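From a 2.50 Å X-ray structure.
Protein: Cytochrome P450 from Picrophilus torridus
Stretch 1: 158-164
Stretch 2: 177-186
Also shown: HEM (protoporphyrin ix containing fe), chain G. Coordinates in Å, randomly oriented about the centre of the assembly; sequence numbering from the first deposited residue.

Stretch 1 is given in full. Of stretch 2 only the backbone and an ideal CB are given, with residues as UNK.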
# COMPACT_ATOMS: atom_id res chain seq x y z
N GLY A 158 -18.04 9.87 -5.29
CA GLY A 158 -16.65 9.40 -5.15
C GLY A 158 -15.57 10.47 -5.16
O GLY A 158 -15.87 11.66 -5.25
N ILE A 159 -14.30 10.04 -5.09
CA ILE A 159 -13.16 10.96 -5.03
C ILE A 159 -12.99 11.83 -6.26
O ILE A 159 -12.66 13.01 -6.15
CB ILE A 159 -11.82 10.24 -4.79
CG1 ILE A 159 -11.85 9.47 -3.46
CG2 ILE A 159 -10.67 11.25 -4.84
CD1 ILE A 159 -12.35 10.27 -2.27
N ILE A 160 -13.18 11.26 -7.45
CA ILE A 160 -13.10 12.08 -8.65
C ILE A 160 -13.95 13.32 -8.47
O ILE A 160 -13.46 14.42 -8.67
CB ILE A 160 -13.47 11.30 -9.94
CG1 ILE A 160 -12.38 10.25 -10.23
CG2 ILE A 160 -13.58 12.26 -11.11
CD1 ILE A 160 -12.85 9.12 -11.07
N ASN A 161 -15.20 13.14 -8.05
CA ASN A 161 -16.10 14.28 -7.86
C ASN A 161 -15.62 15.26 -6.79
O ASN A 161 -15.93 16.46 -6.85
CB ASN A 161 -17.53 13.83 -7.53
CG ASN A 161 -18.49 15.02 -7.38
OD1 ASN A 161 -19.03 15.51 -8.36
ND2 ASN A 161 -18.66 15.49 -6.14
N VAL A 162 -14.90 14.74 -5.81
CA VAL A 162 -14.42 15.55 -4.71
C VAL A 162 -13.22 16.34 -5.17
O VAL A 162 -13.02 17.47 -4.74
CB VAL A 162 -14.05 14.67 -3.47
CG1 VAL A 162 -13.18 15.46 -2.45
CG2 VAL A 162 -15.31 14.12 -2.80
N LEU A 163 -12.41 15.73 -6.02
CA LEU A 163 -11.22 16.39 -6.55
C LEU A 163 -11.64 17.49 -7.51
O LEU A 163 -10.92 18.47 -7.69
CB LEU A 163 -10.31 15.38 -7.27
CG LEU A 163 -9.46 14.40 -6.45
CD1 LEU A 163 -8.84 13.39 -7.38
CD2 LEU A 163 -8.37 15.12 -5.62
N ALA A 164 -12.81 17.32 -8.12
CA ALA A 164 -13.36 18.32 -9.03
C ALA A 164 -13.73 19.60 -8.28
O ALA A 164 -13.44 20.70 -8.74
CB ALA A 164 -14.57 17.76 -9.79
N UNK A 177 -2.67 17.86 -11.45
CA UNK A 177 -2.65 17.51 -10.05
C UNK A 177 -3.79 16.58 -9.75
O UNK A 177 -3.63 15.65 -8.98
CB UNK A 177 -2.72 18.76 -9.17
N UNK A 178 -4.94 16.82 -10.38
CA UNK A 178 -6.06 15.94 -10.18
C UNK A 178 -5.73 14.53 -10.69
O UNK A 178 -6.02 13.55 -10.00
CB UNK A 178 -7.30 16.50 -10.88
N UNK A 179 -5.13 14.41 -11.88
CA UNK A 179 -4.82 13.08 -12.42
C UNK A 179 -3.80 12.39 -11.53
O UNK A 179 -3.99 11.22 -11.13
CB UNK A 179 -4.30 13.18 -13.85
N UNK A 180 -2.73 13.12 -11.20
CA UNK A 180 -1.66 12.52 -10.41
C UNK A 180 -2.20 12.07 -9.05
O UNK A 180 -1.79 11.00 -8.55
CB UNK A 180 -0.51 13.51 -10.23
N UNK A 181 -3.14 12.83 -8.49
CA UNK A 181 -3.76 12.50 -7.18
C UNK A 181 -4.41 11.14 -7.25
O UNK A 181 -4.15 10.27 -6.43
CB UNK A 181 -4.79 13.55 -6.77
N UNK A 182 -5.25 10.96 -8.27
CA UNK A 182 -5.90 9.68 -8.56
C UNK A 182 -4.86 8.61 -8.85
O UNK A 182 -4.92 7.53 -8.27
CB UNK A 182 -6.86 9.82 -9.74
N UNK A 183 -3.86 8.93 -9.66
CA UNK A 183 -2.78 7.98 -9.89
C UNK A 183 -2.10 7.52 -8.61
O UNK A 183 -1.79 6.35 -8.46
CB UNK A 183 -1.74 8.60 -10.82
N UNK A 184 -1.88 8.43 -7.66
CA UNK A 184 -1.24 8.06 -6.40
C UNK A 184 -2.13 7.17 -5.61
O UNK A 184 -1.64 6.22 -5.03
CB UNK A 184 -0.87 9.30 -5.58
N UNK A 185 -3.42 7.41 -5.58
CA UNK A 185 -4.33 6.45 -4.93
C UNK A 185 -4.35 5.04 -5.54
O UNK A 185 -4.51 4.03 -4.82
CB UNK A 185 -5.75 7.01 -4.97
N UNK A 186 -4.19 4.96 -6.85
CA UNK A 186 -4.32 3.68 -7.50
C UNK A 186 -3.03 2.93 -7.25
O UNK A 186 -3.03 1.75 -6.96
CB UNK A 186 -4.61 3.83 -8.99
CHA HEM G . 1.51 6.00 2.04
CHB HEM G . 2.34 1.24 2.98
CHC HEM G . -2.17 0.31 1.15
CHD HEM G . -2.71 4.89 -0.43
C1A HEM G . 2.09 4.80 2.48
C2A HEM G . 3.34 4.68 3.18
C3A HEM G . 3.54 3.35 3.43
C4A HEM G . 2.42 2.66 2.91
CMA HEM G . 4.73 2.53 4.15
CAA HEM G . 4.26 5.89 3.57
CBA HEM G . 5.31 6.21 2.47
CGA HEM G . 6.16 7.30 3.07
O1A HEM G . 6.10 7.56 4.32
O2A HEM G . 6.92 7.90 2.28
C1B HEM G . 1.17 0.56 2.59
C2B HEM G . 0.82 -0.82 2.84
C3B HEM G . -0.43 -0.98 2.30
C4B HEM G . -0.86 0.24 1.73
CMB HEM G . 1.80 -1.81 3.61
CAB HEM G . -1.51 -2.16 2.11
CBB HEM G . -1.55 -3.34 2.91
C1C HEM G . -2.85 1.45 0.60
C2C HEM G . -4.20 1.66 0.03
C3C HEM G . -4.27 2.95 -0.40
C4C HEM G . -3.02 3.56 -0.15
CMC HEM G . -5.45 0.68 -0.14
CAC HEM G . -5.51 3.69 -1.03
CBC HEM G . -5.43 4.34 -2.21
C1D HEM G . -1.60 5.62 0.11
C2D HEM G . -1.34 7.03 -0.06
C3D HEM G . -0.02 7.30 0.69
C4D HEM G . 0.35 6.07 1.26
CMD HEM G . -2.15 8.08 -0.88
CAD HEM G . 0.82 8.60 0.90
CBD HEM G . 0.21 9.37 2.09
CGD HEM G . 0.96 10.64 2.33
O1D HEM G . 2.11 10.77 1.79
O2D HEM G . 0.43 11.53 3.06
NA HEM G . 1.52 3.53 2.34
NB HEM G . 0.08 1.20 1.91
NC HEM G . -2.19 2.67 0.46
ND HEM G . -0.56 5.07 0.91
FE HEM G . -0.42 3.21 1.55

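The two helices run roughly antiparallel, with 148° between their N-to-C directions and axes 10.5 Å apart at closest approach. Every phi/psi pair in stretch 2 is helical, so the backbone filters residues only weakly and the direction of each CA-to-CB bond carries most of the evidence.

At position 177 the ideal CB has nothing of stretch 1 within 5.5 Å, so many residues would suit; it is E177, whose carboxylate is hydrogen-bonded elsewhere in the structure.

Position 178 points toward stretch 1, its ideal CB 4.8 Å from L163 CB. The CA of 178 lies 6.3 Å from L163 CA, beside the carbonyl end of the short helix. A long, flexible chain with an apolar stem would fit, as would a medium aliphatic one. The residue is K178: its extended chain places CE 3.5 Å from L163 O, while NZ is satisfied elsewhere and makes no hydrogen bond to stretch 1.

Position 179 points away and 180 is out of reach, so neither is constrained by stretch 1. They are I179, which touches a crystal neighbour, and K180.

Position 181 points toward L163, its ideal CB already 4.1 Å from L163 CD2. Only carbon is offered here, so an aliphatic or aromatic group that turns past the methyl would suit. Y181 takes chi1 t (-156°) and turns one ring face to L163, and L163 CD2 lies 3.6 Å from the centroid of the Y181 ring, 15° off its normal, a CH-pi contact, with L163 CD2 to Y181 CG at 3.5 Å.

Position 182 also points toward stretch 1, its ideal CB 4.7 Å from L163 CD1. The CA of 182 lies 7.6 Å from I160 CA. The space between these two residues calls for a mid-sized aliphatic chain; Ile, Leu or Met are all plausible. I182 (m, t) spans it: CG1 packs 3.4 Å from L163 CD1, and CD1 reaches to 3.7 Å from I160 CG1.

At 183 stretch 1 offers no partner within 5.5 Å of the ideal CB, so many residues would suit; it is M183. At 184 stretch 1 is equally silent, but the ideal CB lies 5.0 Å from HEM CMD, a methyl that favours an apolar chain; L184 puts CG 3.8 Å from HEM CMD.

Position 185 points toward stretch 1, yet its ideal CB finds no atom there within 5.5 Å. A side chain must extend to touch I159, favouring longer apolar residues such as Leu or Met. L185 (m, t) does so, its CD1 4.1 Å from I159 CG2.

Position 186 is beyond reach, and stretch 1 cannot discriminate; it is I186.

Stretch 2, residues 177-186: EKIKYIMLLI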
# COMPACT_ATOMS: atom_id res chain seq x y z
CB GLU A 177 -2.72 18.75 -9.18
CG GLU A 177 -1.40 19.46 -9.04
CD GLU A 177 -1.55 20.95 -8.67
OE1 GLU A 177 -2.68 21.51 -8.78
OE2 GLU A 177 -0.51 21.54 -8.30
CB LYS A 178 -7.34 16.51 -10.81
CG LYS A 178 -7.94 17.75 -10.13
CD LYS A 178 -8.84 18.54 -11.12
CE LYS A 178 -9.32 19.83 -10.50
NZ LYS A 178 -9.58 20.94 -11.50
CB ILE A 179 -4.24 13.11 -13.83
CG1 ILE A 179 -5.06 14.02 -14.77
CG2 ILE A 179 -4.06 11.67 -14.38
CD1 ILE A 179 -6.39 13.49 -15.21
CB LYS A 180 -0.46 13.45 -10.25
CG LYS A 180 0.27 13.84 -11.53
CD LYS A 180 0.71 12.64 -12.38
CE LYS A 180 1.47 13.09 -13.66
NZ LYS A 180 2.10 14.45 -13.50
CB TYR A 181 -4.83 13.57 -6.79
CG TYR A 181 -5.14 13.71 -5.30
CD1 TYR A 181 -4.79 14.88 -4.59
CD2 TYR A 181 -5.81 12.70 -4.60
CE1 TYR A 181 -5.09 15.02 -3.23
CE2 TYR A 181 -6.11 12.83 -3.23
CZ TYR A 181 -5.75 13.98 -2.56
OH TYR A 181 -6.06 14.10 -1.22
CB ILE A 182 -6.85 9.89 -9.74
CG1 ILE A 182 -8.08 10.65 -9.24
CG2 ILE A 182 -7.22 8.59 -10.46
CD1 ILE A 182 -8.80 11.31 -10.37
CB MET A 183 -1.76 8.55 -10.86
CG MET A 183 -2.21 8.47 -12.26
SD MET A 183 -1.02 9.26 -13.34
CE MET A 183 0.32 8.08 -13.28
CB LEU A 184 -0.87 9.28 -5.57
CG LEU A 184 -0.37 9.09 -4.14
CD1 LEU A 184 0.87 8.21 -4.13
CD2 LEU A 184 -0.07 10.47 -3.50
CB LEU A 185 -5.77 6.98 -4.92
CG LEU A 185 -5.87 8.34 -4.22
CD1 LEU A 185 -7.29 8.91 -4.35
CD2 LEU A 185 -5.45 8.17 -2.79
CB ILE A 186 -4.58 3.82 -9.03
CG1 ILE A 186 -6.00 4.29 -9.32
CG2 ILE A 186 -4.38 2.48 -9.76
CD1 ILE A 186 -6.14 4.97 -10.68
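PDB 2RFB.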